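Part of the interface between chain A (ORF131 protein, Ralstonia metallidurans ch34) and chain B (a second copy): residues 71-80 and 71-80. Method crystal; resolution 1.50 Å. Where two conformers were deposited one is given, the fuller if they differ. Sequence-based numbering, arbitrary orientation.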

ATOM      1  N   ARG A  71       8.907   5.152  -1.661  1.00 14.36           N
ATOM      2  CA  ARG A  71       9.744   3.996  -1.936  1.00 15.82           C
ATOM      3  C   ARG A  71       8.989   2.732  -2.257  1.00 12.47           C
ATOM      4  O   ARG A  71       9.413   2.017  -3.149  1.00 13.19           O
ATOM      5  CB  ARG A  71      10.753   3.722  -0.841  1.00 25.35           C
ATOM      6  CG  ARG A  71      11.823   4.890  -0.753  1.00 25.50           C
ATOM      7  CD  ARG A  71      12.982   4.792  -1.834  1.00 38.60           C
ATOM      8  NE  ARG A  71      13.920   3.755  -1.360  1.00 66.83           N
ATOM      9  CZ  ARG A  71      15.056   3.895  -0.651  1.00 51.11           C
ATOM     10  NH1 ARG A  71      15.620   5.102  -0.296  1.00 21.16           N
ATOM     11  NH2 ARG A  71      15.653   2.732  -0.323  1.00 34.76           N
ATOM     12  N   TYR A  72       7.899   2.428  -1.536  1.00 10.58           N
ATOM     13  CA  TYR A  72       7.128   1.284  -1.964  1.00 10.50           C
ATOM     14  C   TYR A  72       5.683   1.411  -1.562  1.00 10.23           C
ATOM     15  O   TYR A  72       5.341   2.253  -0.733  1.00 10.71           O
ATOM     16  CB  TYR A  72       7.678  -0.071  -1.415  1.00 11.98           C
ATOM     17  CG  TYR A  72       7.503  -0.270   0.099  1.00 12.17           C
ATOM     18  CD1 TYR A  72       6.413  -0.959   0.582  1.00 10.97           C
ATOM     19  CD2 TYR A  72       8.471   0.177   0.984  1.00 14.63           C
ATOM     20  CE1 TYR A  72       6.281  -1.121   2.005  1.00 13.70           C
ATOM     21  CE2 TYR A  72       8.331   0.020   2.371  1.00 14.07           C
ATOM     22  CZ  TYR A  72       7.220  -0.671   2.819  1.00 14.18           C
ATOM     23  OH  TYR A  72       7.114  -0.884   4.179  1.00 16.05           O
ATOM     24  N   VAL A  73       4.869   0.584  -2.221  1.00  9.25           N
ATOM     25  CA  VAL A  73       3.468   0.380  -1.817  0.50  9.05           C
ATOM     26  C   VAL A  73       3.200  -1.094  -1.861  1.00  8.43           C
ATOM     27  O   VAL A  73       3.915  -1.854  -2.500  1.00  9.36           O
ATOM     28  CB  VAL A  73       2.451   1.045  -2.743  0.50 10.87           C
ATOM     29  CG1 VAL A  73       2.581   2.566  -2.664  0.50 20.94           C
ATOM     30  CG2 VAL A  73       2.654   0.639  -4.161  0.50 15.42           C
ATOM     31  N   ASN A  74       2.198  -1.574  -1.112  1.00  8.44           N
ATOM     32  CA  ASN A  74       1.780  -2.984  -1.136  1.00  8.23           C
ATOM     33  C   ASN A  74       0.485  -3.151  -1.863  1.00  8.30           C
ATOM     34  O   ASN A  74      -0.456  -2.431  -1.559  1.00  8.29           O
ATOM     35  CB  ASN A  74       1.575  -3.502   0.311  1.00  8.44           C
ATOM     36  CG  ASN A  74       2.814  -3.643   1.106  1.00  8.68           C
ATOM     37  OD1 ASN A  74       3.929  -3.763   0.646  1.00 11.87           O
ATOM     38  ND2 ASN A  74       2.639  -3.609   2.427  1.00 10.45           N
ATOM     39  N   VAL A  75       0.436  -4.091  -2.799  1.00  8.10           N
ATOM     40  CA  VAL A  75      -0.848  -4.426  -3.490  1.00  7.69           C
ATOM     41  C   VAL A  75      -1.030  -5.904  -3.423  1.00  7.71           C
ATOM     42  O   VAL A  75      -0.133  -6.730  -3.183  1.00  8.69           O
ATOM     43  CB  VAL A  75      -0.807  -3.977  -4.960  1.00  7.40           C
ATOM     44  CG1 VAL A  75      -0.508  -2.435  -5.027  1.00  8.44           C
ATOM     45  CG2 VAL A  75       0.234  -4.780  -5.823  1.00  8.99           C
ATOM     46  N   ASP A  76      -2.291  -6.295  -3.591  1.00  8.06           N
ATOM     47  CA  ASP A  76      -2.615  -7.700  -3.682  1.00 10.28           C
ATOM     48  C   ASP A  76      -2.558  -8.188  -5.136  1.00  7.33           C
ATOM     49  O   ASP A  76      -2.826  -7.467  -6.086  1.00  8.88           O
ATOM     50  CB  ASP A  76      -4.060  -7.916  -3.198  1.00 10.73           C
ATOM     51  CG  ASP A  76      -4.224  -7.713  -1.695  1.00 27.86           C
ATOM     52  OD1 ASP A  76      -3.271  -8.000  -0.922  1.00 23.83           O
ATOM     53  OD2 ASP A  76      -5.307  -7.168  -1.330  1.00 40.20           O
ATOM     54  N   SER A  77      -2.250  -9.482  -5.226  1.00  8.06           N
ATOM     55  CA  SER A  77      -2.482 -10.148  -6.556  0.80  8.02           C
ATOM     56  C   SER A  77      -3.917  -9.856  -6.981  1.00  7.38           C
ATOM     57  O   SER A  77      -4.876 -10.027  -6.201  1.00  9.09           O
ATOM     58  CB  SER A  77      -2.350 -11.638  -6.383  0.80  7.76           C
ATOM     59  OG  SER A  77      -0.989 -12.069  -6.391  0.80  9.14           O
ATOM     60  N   GLY A  78      -4.122  -9.485  -8.245  1.00  7.37           N
ATOM     61  CA  GLY A  78      -5.465  -9.226  -8.745  1.00  9.55           C
ATOM     62  C   GLY A  78      -6.049  -7.874  -8.445  1.00  8.02           C
ATOM     63  O   GLY A  78      -7.117  -7.552  -8.905  1.00 11.83           O
ATOM     64  N   GLU A  79      -5.373  -7.107  -7.584  1.00  7.31           N
ATOM     65  CA  GLU A  79      -5.965  -5.773  -7.251  1.00  7.26           C
ATOM     66  C   GLU A  79      -5.880  -4.804  -8.391  1.00  7.03           C
ATOM     67  O   GLU A  79      -4.849  -4.844  -9.156  1.00  7.42           O
ATOM     68  CB  GLU A  79      -5.163  -5.220  -6.071  1.00  8.67           C
ATOM     69  CG  GLU A  79      -5.807  -3.981  -5.318  1.00  9.68           C
ATOM     70  CD  GLU A  79      -4.955  -3.432  -4.132  1.00 12.59           C
ATOM     71  OE1 GLU A  79      -3.961  -4.014  -3.784  1.00 12.94           O
ATOM     72  OE2 GLU A  79      -5.334  -2.348  -3.630  1.00 14.27           O
ATOM     73  N   THR A  80      -6.877  -3.949  -8.587  1.00  8.17           N
ATOM     74  CA  THR A  80      -6.828  -2.923  -9.614  1.00  7.72           C
ATOM     75  C   THR A  80      -6.661  -1.599  -8.867  1.00  8.51           C
ATOM     76  O   THR A  80      -7.469  -1.206  -8.043  1.00  9.84           O
ATOM     77  CB  THR A  80      -8.097  -2.852 -10.488  1.00 10.30           C
ATOM     78  OG1 THR A  80      -8.242  -4.116 -11.152  1.00 10.80           O
ATOM     79  CG2 THR A  80      -7.938  -1.754 -11.557  1.00 11.53           C
TER
ATOM     80  N   ARG B  71      -9.316   5.694   1.188  1.00 14.58           N
ATOM     81  CA  ARG B  71     -10.045   4.452   1.323  1.00 11.74           C
ATOM     82  C   ARG B  71      -9.337   3.403   2.137  1.00 10.21           C
ATOM     83  O   ARG B  71      -9.893   2.922   3.197  1.00 11.20           O
ATOM     84  CB  ARG B  71     -10.494   3.845  -0.015  1.00 12.32           C
ATOM     85  CG  ARG B  71     -11.466   4.763  -0.767  1.00 17.25           C
ATOM     86  CD  ARG B  71     -11.951   4.027  -2.056  1.00 20.17           C
ATOM     87  NE  ARG B  71     -12.860   4.897  -2.831  1.00 27.26           N
ATOM     88  CZ  ARG B  71     -14.199   4.961  -2.719  1.00 39.03           C
ATOM     89  NH1 ARG B  71     -14.914   4.237  -1.820  1.00 34.77           N
ATOM     90  NH2 ARG B  71     -14.831   5.817  -3.520  1.00 48.29           N
ATOM     91  N   TYR B  72      -8.125   2.969   1.746  1.00  9.98           N
ATOM     92  CA  TYR B  72      -7.449   1.925   2.503  1.00  9.38           C
ATOM     93  C   TYR B  72      -5.981   1.908   2.162  1.00  8.47           C
ATOM     94  O   TYR B  72      -5.590   2.500   1.151  1.00  9.70           O
ATOM     95  CB  TYR B  72      -8.088   0.566   2.195  1.00  9.86           C
ATOM     96  CG  TYR B  72      -7.888  -0.010   0.746  1.00  9.53           C
ATOM     97  CD1 TYR B  72      -6.803  -0.773   0.396  1.00  8.40           C
ATOM     98  CD2 TYR B  72      -8.815   0.314  -0.212  1.00 11.46           C
ATOM     99  CE1 TYR B  72      -6.703  -1.291  -0.911  1.00  8.72           C
ATOM    100  CE2 TYR B  72      -8.694  -0.159  -1.548  1.00 11.88           C
ATOM    101  CZ  TYR B  72      -7.662  -0.976  -1.837  1.00 11.58           C
ATOM    102  OH  TYR B  72      -7.562  -1.468  -3.156  1.00 14.00           O
ATOM    103  N   VAL B  73      -5.258   1.191   3.001  1.00  9.49           N
ATOM    104  CA  VAL B  73      -3.855   0.806   2.757  1.00 11.07           C
ATOM    105  C   VAL B  73      -3.712  -0.655   3.004  1.00  8.82           C
ATOM    106  O   VAL B  73      -4.539  -1.269   3.692  1.00  9.18           O
ATOM    107  CB  VAL B  73      -2.859   1.613   3.613  1.00 11.43           C
ATOM    108  CG1 VAL B  73      -3.006   3.106   3.439  1.00 12.70           C
ATOM    109  CG2 VAL B  73      -3.090   1.301   5.078  1.00 14.41           C
ATOM    110  N   ASN B  74      -2.645  -1.232   2.486  1.00  7.55           N
ATOM    111  CA  ASN B  74      -2.297  -2.602   2.688  1.00  7.33           C
ATOM    112  C   ASN B  74      -1.030  -2.722   3.458  1.00  7.93           C
ATOM    113  O   ASN B  74       0.000  -2.133   3.025  1.00  8.40           O
ATOM    114  CB  ASN B  74      -2.106  -3.384   1.337  1.00  7.42           C
ATOM    115  CG  ASN B  74      -3.372  -3.625   0.611  1.00 12.21           C
ATOM    116  OD1 ASN B  74      -4.507  -3.385   1.073  1.00 15.36           O
ATOM    117  ND2 ASN B  74      -3.225  -4.007  -0.637  1.00 14.52           N
ATOM    118  N   VAL B  75      -1.000  -3.492   4.541  1.00  8.67           N
ATOM    119  CA  VAL B  75       0.227  -3.695   5.333  1.00  8.81           C
ATOM    120  C   VAL B  75       0.482  -5.160   5.565  1.00  8.86           C
ATOM    121  O   VAL B  75      -0.511  -5.952   5.521  1.00  9.98           O
ATOM    122  CB  VAL B  75       0.189  -2.919   6.669  1.00  7.57           C
ATOM    123  CG1 VAL B  75      -0.059  -1.478   6.451  1.00  7.80           C
ATOM    124  CG2 VAL B  75      -0.878  -3.513   7.625  1.00  8.96           C
ATOM    125  N   ASP B  76       1.740  -5.529   5.806  1.00  8.70           N
ATOM    126  CA  ASP B  76       2.020  -6.926   6.083  1.00  9.80           C
ATOM    127  C   ASP B  76       2.057  -7.156   7.581  1.00 10.16           C
ATOM    128  O   ASP B  76       2.369  -6.284   8.365  1.00 11.52           O
ATOM    129  CB  ASP B  76       3.376  -7.266   5.450  1.00 13.80           C
ATOM    130  CG  ASP B  76       3.430  -8.661   4.874  1.00 19.80           C
ATOM    131  OD1 ASP B  76       2.602  -9.518   5.329  1.00 21.24           O
ATOM    132  OD2 ASP B  76       4.306  -8.838   4.011  1.00 23.12           O
ATOM    133  N   SER B  77       1.836  -8.419   7.947  1.00 11.24           N
ATOM    134  CA  SER B  77       2.110  -8.869   9.298  1.00 10.22           C
ATOM    135  C   SER B  77       3.559  -8.562   9.575  1.00 12.22           C
ATOM    136  O   SER B  77       4.455  -8.888   8.770  1.00 14.49           O
ATOM    137  CB  SER B  77       1.922 -10.373   9.361  1.00 12.18           C
ATOM    138  OG  SER B  77       0.533 -10.698   9.584  1.00 14.62           O
ATOM    139  N   GLY B  78       3.833  -7.893  10.691  1.00 11.43           N
ATOM    140  CA  GLY B  78       5.196  -7.573  11.081  1.00 12.50           C
ATOM    141  C   GLY B  78       5.741  -6.260  10.581  1.00 14.64           C
ATOM    142  O   GLY B  78       6.791  -5.820  11.079  1.00 15.65           O
ATOM    143  N   GLU B  79       5.057  -5.631   9.608  1.00 11.57           N
ATOM    144  CA  GLU B  79       5.564  -4.365   9.053  1.00 10.95           C
ATOM    145  C   GLU B  79       5.409  -3.250  10.041  1.00  9.16           C
ATOM    146  O   GLU B  79       4.392  -3.186  10.775  1.00 10.79           O
ATOM    147  CB  GLU B  79       4.743  -4.076   7.754  1.00 11.75           C
ATOM    148  CG  GLU B  79       5.317  -2.954   6.825  1.00 10.55           C
ATOM    149  CD  GLU B  79       4.450  -2.652   5.634  1.00 14.30           C
ATOM    150  OE1 GLU B  79       3.481  -3.366   5.369  1.00 14.45           O
ATOM    151  OE2 GLU B  79       4.804  -1.696   4.899  1.00 14.30           O
ATOM    152  N   THR B  80       6.375  -2.321  10.071  1.00 10.53           N
ATOM    153  CA  THR B  80       6.253  -1.097  10.906  1.00 10.95           C
ATOM    154  C   THR B  80       6.064   0.053   9.943  1.00 10.21           C
ATOM    155  O   THR B  80       6.909   0.311   9.048  1.00 10.09           O
ATOM    156  CB  THR B  80       7.503  -0.858  11.758  1.00 13.53           C
ATOM    157  OG1 THR B  80       7.675  -2.014  12.579  1.00 14.24           O
ATOM    158  CG2 THR B  80       7.311   0.350  12.686  1.00 11.67           C
TER
HETATM  159  O   HOH W   1      -1.019  -6.294  -0.222  1.00 19.30           O
HETATM  160  O   HOH W   2      -6.546  -5.060   0.251  1.00 22.43           O

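Two copies of the same ten-residue segment of the ORF131 protein meet across a nearly two-fold arrangement, burying 353 Å² between them. In each chain a short strand beginning at Y72(A) or Y72(B) runs into a type II β turn, D76(A) to E79(A) and D76(B) to E79(B). The strands cross almost at right angles (93°), with axes 6.3 Å apart at closest approach, so they form no ladder of backbone-to-backbone hydrogen bonds; side chains carry the contact. The crossing centres on N74(A) and N74(B), whose CA atoms lie 5.6 Å apart.

Amide contacts fill this centre. The side chains of N74(A) and N74(B) point toward the opposing stretch, each with chi1 in the m well, and their CB atoms touch at 3.8 Å. Each carboxamide reaches the partner's main chain: N74(A) ND2 donates to N74(B) O at 3.1 Å, and N74(B) ND2 returns a weak bond to N74(A) O at 3.3 Å. The same nitrogens also donate weakly to glutamate, N74(A) ND2 to E79(B) OE1 at 3.1 Å and N74(B) ND2 to E79(A) OE1 at 3.2 Å.

Tyrosine–carboxylate pairs flank the asparagines. The CA-to-CB bonds of the tyrosines run sideways, but the long rings bring their hydroxyls to the partner. Y72(A) OH donates to E79(B) OE2 at 2.6 Å, and Y72(B) OH to E79(A) OE2 at a very short 2.4 Å. Each carboxylate oxygen lies at the ring edge, near its plane, as suits a phenol hydroxyl donating to a charged acceptor.

The turns hold the glutamates in place. E79(A) N donates to D76(A) O and E79(B) N to D76(B) O, both at 3.0 Å; D76(A) N donates to E79(A) OE1 and D76(B) N to E79(B) OE1, both at 2.8 Å, with near-linear angles of 164° and 161°. With chi1 and chi2 both t, each extended glutamate offers OE1 to its own turn and the partner's asparagine, and OE2 to the partner's tyrosine. G78(A) and G78(B) take positive phi (82° and 90°), where a CB would jam against the preceding carbonyl oxygen.

Water links D76(A) to N74(B). Water 2 donates to D76(A) OD2 at 2.9 Å and to N74(B) OD1 at 2.8 Å; water 1 donates to D76(A) OD1 at 2.9 Å and accepts a weak bond from N74(B) ND2 at 3.2 Å. D76(B) adopts a different chi1, −143° against −70° in D76(A).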